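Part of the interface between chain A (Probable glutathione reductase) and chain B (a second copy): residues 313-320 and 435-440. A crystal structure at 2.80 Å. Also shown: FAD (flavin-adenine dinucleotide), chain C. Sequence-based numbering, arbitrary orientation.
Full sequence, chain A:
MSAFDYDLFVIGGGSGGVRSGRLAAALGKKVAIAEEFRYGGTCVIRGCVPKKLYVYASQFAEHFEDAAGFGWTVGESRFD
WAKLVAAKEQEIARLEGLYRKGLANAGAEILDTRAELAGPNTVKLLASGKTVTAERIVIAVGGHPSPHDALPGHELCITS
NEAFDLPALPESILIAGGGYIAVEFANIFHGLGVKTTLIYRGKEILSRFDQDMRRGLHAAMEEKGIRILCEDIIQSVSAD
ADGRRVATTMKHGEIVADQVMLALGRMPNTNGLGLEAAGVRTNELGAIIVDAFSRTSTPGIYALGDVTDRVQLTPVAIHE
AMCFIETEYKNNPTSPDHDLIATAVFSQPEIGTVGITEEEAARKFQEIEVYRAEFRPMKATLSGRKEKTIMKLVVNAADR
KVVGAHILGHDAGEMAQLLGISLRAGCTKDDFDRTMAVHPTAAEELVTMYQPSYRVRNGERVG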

ATOM      1  N   LEU A 313      19.186   9.855  -4.273  1.00 67.13           N
ATOM      2  CA  LEU A 313      18.249   9.299  -3.324  1.00 68.50           C
ATOM      3  C   LEU A 313      18.993   8.630  -2.161  1.00 68.35           C
ATOM      4  O   LEU A 313      20.125   8.153  -2.326  1.00 67.72           O
ATOM      5  CB  LEU A 313      17.290   8.330  -4.024  1.00 67.16           C
ATOM      6  CG  LEU A 313      16.428   8.869  -5.173  1.00 67.86           C
ATOM      7  CD1 LEU A 313      15.912   7.698  -5.991  1.00 68.32           C
ATOM      8  CD2 LEU A 313      15.275   9.748  -4.692  1.00 64.07           C
ATOM      9  N   THR A 314      18.343   8.611  -0.994  1.00 67.98           N
ATOM     10  CA  THR A 314      18.923   8.088   0.242  1.00 67.94           C
ATOM     11  C   THR A 314      19.384   6.624   0.146  1.00 68.62           C
ATOM     12  O   THR A 314      20.528   6.334   0.493  1.00 68.92           O
ATOM     13  CB  THR A 314      17.977   8.328   1.448  1.00 69.43           C
ATOM     14  OG1 THR A 314      17.825   9.740   1.646  1.00 69.96           O
ATOM     15  CG2 THR A 314      18.519   7.716   2.735  1.00 69.69           C
ATOM     16  N   PRO A 315      18.511   5.702  -0.337  1.00 68.79           N
ATOM     17  CA  PRO A 315      18.935   4.301  -0.454  1.00 68.42           C
ATOM     18  C   PRO A 315      20.129   4.105  -1.386  1.00 69.18           C
ATOM     19  O   PRO A 315      20.942   3.205  -1.148  1.00 71.97           O
ATOM     20  CB  PRO A 315      17.695   3.603  -1.032  1.00 66.22           C
ATOM     21  CG  PRO A 315      16.564   4.454  -0.596  1.00 64.90           C
ATOM     22  CD  PRO A 315      17.096   5.852  -0.730  1.00 67.37           C
ATOM     23  N   VAL A 316      20.226   4.936  -2.425  1.00 67.93           N
ATOM     24  CA  VAL A 316      21.335   4.882  -3.371  1.00 69.49           C
ATOM     25  C   VAL A 316      22.624   5.168  -2.614  1.00 70.60           C
ATOM     26  O   VAL A 316      23.590   4.420  -2.712  1.00 73.37           O
ATOM     27  CB  VAL A 316      21.133   5.866  -4.551  1.00 68.70           C
ATOM     28  CG1 VAL A 316      22.144   5.618  -5.663  1.00 69.14           C
ATOM     29  CG2 VAL A 316      19.734   5.721  -5.111  1.00 66.55           C
ATOM     30  N   ALA A 317      22.611   6.229  -1.822  1.00 70.24           N
ATOM     31  CA  ALA A 317      23.726   6.542  -0.941  1.00 71.63           C
ATOM     32  C   ALA A 317      24.073   5.360  -0.064  1.00 72.93           C
ATOM     33  O   ALA A 317      25.244   5.001   0.048  1.00 75.67           O
ATOM     34  CB  ALA A 317      23.402   7.752  -0.083  1.00 70.48           C
ATOM     35  N   ILE A 318      23.055   4.764   0.554  1.00 71.45           N
ATOM     36  CA  ILE A 318      23.253   3.665   1.497  1.00 73.51           C
ATOM     37  C   ILE A 318      23.865   2.465   0.799  1.00 74.49           C
ATOM     38  O   ILE A 318      24.793   1.847   1.329  1.00 76.89           O
ATOM     39  CB  ILE A 318      21.945   3.258   2.210  1.00 72.30           C
ATOM     40  CG1 ILE A 318      21.585   4.304   3.272  1.00 71.59           C
ATOM     41  CG2 ILE A 318      22.083   1.876   2.842  1.00 72.43           C
ATOM     42  CD1 ILE A 318      20.132   4.307   3.694  1.00 70.05           C
ATOM     43  N   HIS A 319      23.353   2.156  -0.390  1.00 72.64           N
ATOM     44  CA  HIS A 319      23.797   0.994  -1.133  1.00 75.86           C
ATOM     45  C   HIS A 319      25.212   1.170  -1.592  1.00 76.33           C
ATOM     46  O   HIS A 319      26.041   0.257  -1.443  1.00 78.33           O
ATOM     47  CB  HIS A 319      22.863   0.713  -2.301  1.00 75.58           C
ATOM     48  CG  HIS A 319      23.188  -0.556  -3.052  1.00 77.70           C
ATOM     49  ND1 HIS A 319      23.358  -1.745  -2.433  1.00 79.90           N
ATOM     50  CD2 HIS A 319      23.357  -0.792  -4.411  1.00 83.23           C
ATOM     51  CE1 HIS A 319      23.635  -2.689  -3.347  1.00 77.60           C
ATOM     52  NE2 HIS A 319      23.629  -2.105  -4.561  1.00 78.15           N
ATOM     53  N   GLU A 320      25.501   2.352  -2.143  1.00 75.66           N
ATOM     54  CA  GLU A 320      26.862   2.743  -2.520  1.00 80.76           C
ATOM     55  C   GLU A 320      27.875   2.517  -1.393  1.00 77.75           C
ATOM     56  O   GLU A 320      29.000   2.081  -1.650  1.00 77.35           O
ATOM     57  CB  GLU A 320      26.899   4.208  -2.937  1.00 76.10           C
ATOM     58  CG  GLU A 320      26.259   4.501  -4.282  1.00 79.43           C
ATOM     59  CD  GLU A 320      26.153   5.993  -4.562  1.00 83.75           C
ATOM     60  OE1 GLU A 320      26.498   6.792  -3.659  1.00 76.19           O
ATOM     61  OE2 GLU A 320      25.728   6.372  -5.681  1.00 91.80           O
TER
HETATM   62  PA  FAD C 500      23.678  14.052   2.924  1.00 71.98           P
HETATM   63  O1A FAD C 500      23.376  15.207   1.985  1.00 70.48           O
HETATM   64  O2A FAD C 500      22.589  13.219   3.563  1.00 72.80           O
HETATM   65  O5B FAD C 500      24.605  14.588   4.121  1.00 72.78           O
HETATM   66  C5B FAD C 500      26.021  14.769   3.991  1.00 72.43           C
HETATM   67  C4B FAD C 500      26.450  15.559   5.217  1.00 72.55           C
HETATM   68  O4B FAD C 500      27.772  16.083   5.104  1.00 71.01           O
HETATM   69  C3B FAD C 500      25.521  16.741   5.418  1.00 72.84           C
HETATM   70  O3B FAD C 500      24.915  16.626   6.714  1.00 71.60           O
HETATM   71  C2B FAD C 500      26.413  17.958   5.270  1.00 72.62           C
HETATM   72  O2B FAD C 500      26.011  19.011   6.146  1.00 72.55           O
HETATM   73  C1B FAD C 500      27.794  17.418   5.615  1.00 73.72           C
HETATM   74  N9A FAD C 500      28.912  18.142   4.965  1.00 74.97           N
HETATM   75  C8A FAD C 500      28.847  18.737   3.759  1.00 75.00           C
HETATM   76  N7A FAD C 500      30.028  19.296   3.400  1.00 76.00           N
HETATM   77  C5A FAD C 500      30.879  19.045   4.402  1.00 76.74           C
HETATM   78  C6A FAD C 500      32.296  19.364   4.640  1.00 78.41           C
HETATM   79  N6A FAD C 500      32.955  20.076   3.693  1.00 79.46           N
HETATM   80  N1A FAD C 500      32.856  18.934   5.801  1.00 78.97           N
HETATM   81  C2A FAD C 500      32.137  18.236   6.715  1.00 78.08           C
HETATM   82  N3A FAD C 500      30.834  17.912   6.555  1.00 77.06           N
HETATM   83  C4A FAD C 500      30.156  18.283   5.434  1.00 76.58           C
HETATM   84  N1  FAD C 500      15.513  10.658  -0.944  1.00 64.60           N
HETATM   85  C2  FAD C 500      14.714   9.567  -0.917  1.00 64.16           C
HETATM   86  O2  FAD C 500      15.208   8.443  -1.158  1.00 64.41           O
HETATM   87  N3  FAD C 500      13.401   9.658  -0.638  1.00 64.02           N
HETATM   88  C4  FAD C 500      12.787  10.828  -0.371  1.00 64.26           C
HETATM   89  O4  FAD C 500      11.560  10.864  -0.105  1.00 64.22           O
HETATM   90  C4X FAD C 500      13.600  12.070  -0.391  1.00 64.55           C
HETATM   91  N5  FAD C 500      13.063  13.282  -0.129  1.00 64.58           N
HETATM   92  C5X FAD C 500      13.847  14.394  -0.150  1.00 65.29           C
HETATM   93  C6  FAD C 500      13.292  15.645   0.119  1.00 65.50           C
HETATM   94  C7  FAD C 500      14.088  16.795   0.090  1.00 65.90           C
HETATM   95  C7M FAD C 500      13.441  18.124   0.391  1.00 66.33           C
HETATM   96  C8  FAD C 500      15.551  16.689  -0.213  1.00 66.03           C
HETATM   97  C8M FAD C 500      16.460  17.887  -0.243  1.00 66.53           C
HETATM   98  C9  FAD C 500      16.104  15.445  -0.484  1.00 66.02           C
HETATM   99  C9A FAD C 500      15.311  14.299  -0.467  1.00 65.10           C
HETATM  100  N10 FAD C 500      15.887  13.041  -0.739  1.00 65.06           N
HETATM  101  C10 FAD C 500      15.044  11.905  -0.705  1.00 64.81           C
HETATM  102  C1' FAD C 500      17.324  12.949  -1.056  1.00 65.65           C
HETATM  103  C2' FAD C 500      18.173  12.465   0.110  1.00 67.39           C
HETATM  104  O2' FAD C 500      17.952  13.308   1.245  1.00 66.91           O
HETATM  105  C3' FAD C 500      19.652  12.432  -0.281  1.00 69.69           C
HETATM  106  O3' FAD C 500      19.765  11.742  -1.531  1.00 68.86           O
HETATM  107  C4' FAD C 500      20.534  11.735   0.756  1.00 68.81           C
HETATM  108  O4' FAD C 500      20.553  12.508   1.964  1.00 70.33           O
HETATM  109  C5' FAD C 500      21.955  11.569   0.246  1.00 70.03           C
HETATM  110  O5' FAD C 500      22.849  11.641   1.354  1.00 71.78           O
HETATM  111  P   FAD C 500      24.442  11.874   1.212  1.00 71.47           P
HETATM  112  O1P FAD C 500      25.173  10.664   1.763  1.00 71.86           O
HETATM  113  O2P FAD C 500      24.765  12.386  -0.172  1.00 71.28           O
HETATM  114  O3P FAD C 500      24.754  13.066   2.243  1.00 72.18           O
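Chain B (435-440) TMAVHP

Residues 435-440 of chain B form an extended segment without regular secondary structure that lies across the first turns of the chain A helix beginning at Thr A314. Its backbone stays in the extended region (phi -63 to -121°, psi 121 to 153°) up to a cis peptide bond before Pro B440. The segment runs against the helix direction: Met B436 lies beside Pro A315 and His A319, whereas His B439 reaches back to Thr A314. The backbones come closest at Pro A315 and Ala B437, whose CA atoms are 6.0 Å apart.

Pro A315 is the centre of the contact. Its CG lies 3.6 Å from Ala B437 O and 3.7 Å from His B439 CB, and its CB is 4.1 Å from Ala B437 CB. Met B436, a selenomethionine, leaves its backbone sideways, but chi1 t followed by chi2 and chi3 both p folds its end onto the helix. This places SE 4.0 Å from Pro A315 CB and CE 3.7 Å from His A319 CD2. The t rotamer of His A319 brings its ring to this methyl group; SE lies 5.2 Å from the ring centroid, in an oblique approach. Val B438 points away, as expected in an extended chain whose neighbours Ala B437 and His B439 point toward the helix.

His B439, with chi1 t and chi2 51°, carries its CD2 to 3.8 Å from Thr A314 CG2, a methyl directed here by the m rotamer. No hydrogen bond joins the two stretches directly; the flavin of FAD bridges them instead. Thr A314 N donates to FAD O2 (3.1 Å), and FAD N3 donates to His B439 O (2.5 Å), so both subunits hold the pyrimidine edge of the isoalloxazine through backbone atoms.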

ATOM      1  N   THR B 435      16.499  -6.023  -4.583  1.00 69.37           N
ATOM      2  CA  THR B 435      15.586  -4.925  -4.869  1.00 69.69           C
ATOM      3  C   THR B 435      15.987  -3.699  -4.055  1.00 71.06           C
ATOM      4  O   THR B 435      16.198  -3.782  -2.838  1.00 72.07           O
ATOM      5  CB  THR B 435      14.102  -5.306  -4.650  1.00 67.90           C
ATOM      6  OG1 THR B 435      13.742  -6.351  -5.560  1.00 68.72           O
ATOM      7  CG2 THR B 435      13.185  -4.109  -4.894  1.00 67.68           C
HETATM    8  N   MSE B 436      16.122  -2.575  -4.762  1.00 72.14           N
HETATM    9  CA  MSE B 436      16.456  -1.288  -4.166  1.00 79.63           C
HETATM   10  C   MSE B 436      15.299  -0.766  -3.348  1.00 73.05           C
HETATM   11  O   MSE B 436      14.148  -0.771  -3.781  1.00 70.89           O
HETATM   12  CB  MSE B 436      16.822  -0.347  -5.305  1.00 76.08           C
HETATM   13  CG  MSE B 436      17.243   1.048  -4.846  1.00 80.92           C
HETATM   14 SE   MSE B 436      18.928   1.002  -3.812  1.00106.41          SE
HETATM   15  CE  MSE B 436      20.243   0.913  -5.290  1.00100.54           C
ATOM     16  N   ALA B 437      15.610  -0.315  -2.140  1.00 74.61           N
ATOM     17  CA  ALA B 437      14.616   0.241  -1.244  1.00 70.07           C
ATOM     18  C   ALA B 437      13.989   1.511  -1.819  1.00 70.06           C
ATOM     19  O   ALA B 437      14.607   2.214  -2.618  1.00 71.37           O
ATOM     20  CB  ALA B 437      15.242   0.521   0.120  1.00 67.82           C
ATOM     21  N   VAL B 438      12.749   1.782  -1.417  1.00 67.20           N
ATOM     22  CA  VAL B 438      12.101   3.063  -1.673  1.00 67.31           C
ATOM     23  C   VAL B 438      11.906   3.707  -0.315  1.00 66.14           C
ATOM     24  O   VAL B 438      11.264   3.141   0.562  1.00 66.24           O
ATOM     25  CB  VAL B 438      10.750   2.913  -2.407  1.00 65.29           C
ATOM     26  CG1 VAL B 438      10.076   4.269  -2.569  1.00 64.90           C
ATOM     27  CG2 VAL B 438      10.935   2.223  -3.754  1.00 66.02           C
ATOM     28  N   HIS B 439      12.477   4.891  -0.147  1.00 67.28           N
ATOM     29  CA  HIS B 439      12.484   5.565   1.140  1.00 67.76           C
ATOM     30  C   HIS B 439      11.813   6.920   1.083  1.00 68.09           C
ATOM     31  O   HIS B 439      12.062   7.703   0.166  1.00 69.10           O
ATOM     32  CB  HIS B 439      13.926   5.686   1.619  1.00 70.61           C
ATOM     33  CG  HIS B 439      14.058   6.122   3.046  1.00 70.28           C
ATOM     34  ND1 HIS B 439      13.395   5.524   4.044  1.00 70.09           N
ATOM     35  CD2 HIS B 439      14.823   7.123   3.622  1.00 74.90           C
ATOM     36  CE1 HIS B 439      13.707   6.119   5.207  1.00 72.92           C
ATOM     37  NE2 HIS B 439      14.588   7.093   4.949  1.00 73.60           N
ATOM     38  N   PRO B 440      10.940   7.221   2.062  1.00 68.89           N
ATOM     39  CA  PRO B 440      10.537   6.341   3.135  1.00 68.28           C
ATOM     40  C   PRO B 440       9.190   5.654   2.892  1.00 66.87           C
ATOM     41  O   PRO B 440       8.199   6.295   2.515  1.00 66.43           O
ATOM     42  CB  PRO B 440      10.464   7.291   4.324  1.00 71.42           C
ATOM     43  CG  PRO B 440      10.010   8.583   3.728  1.00 68.12           C
ATOM     44  CD  PRO B 440      10.453   8.596   2.295  1.00 68.84           C
TER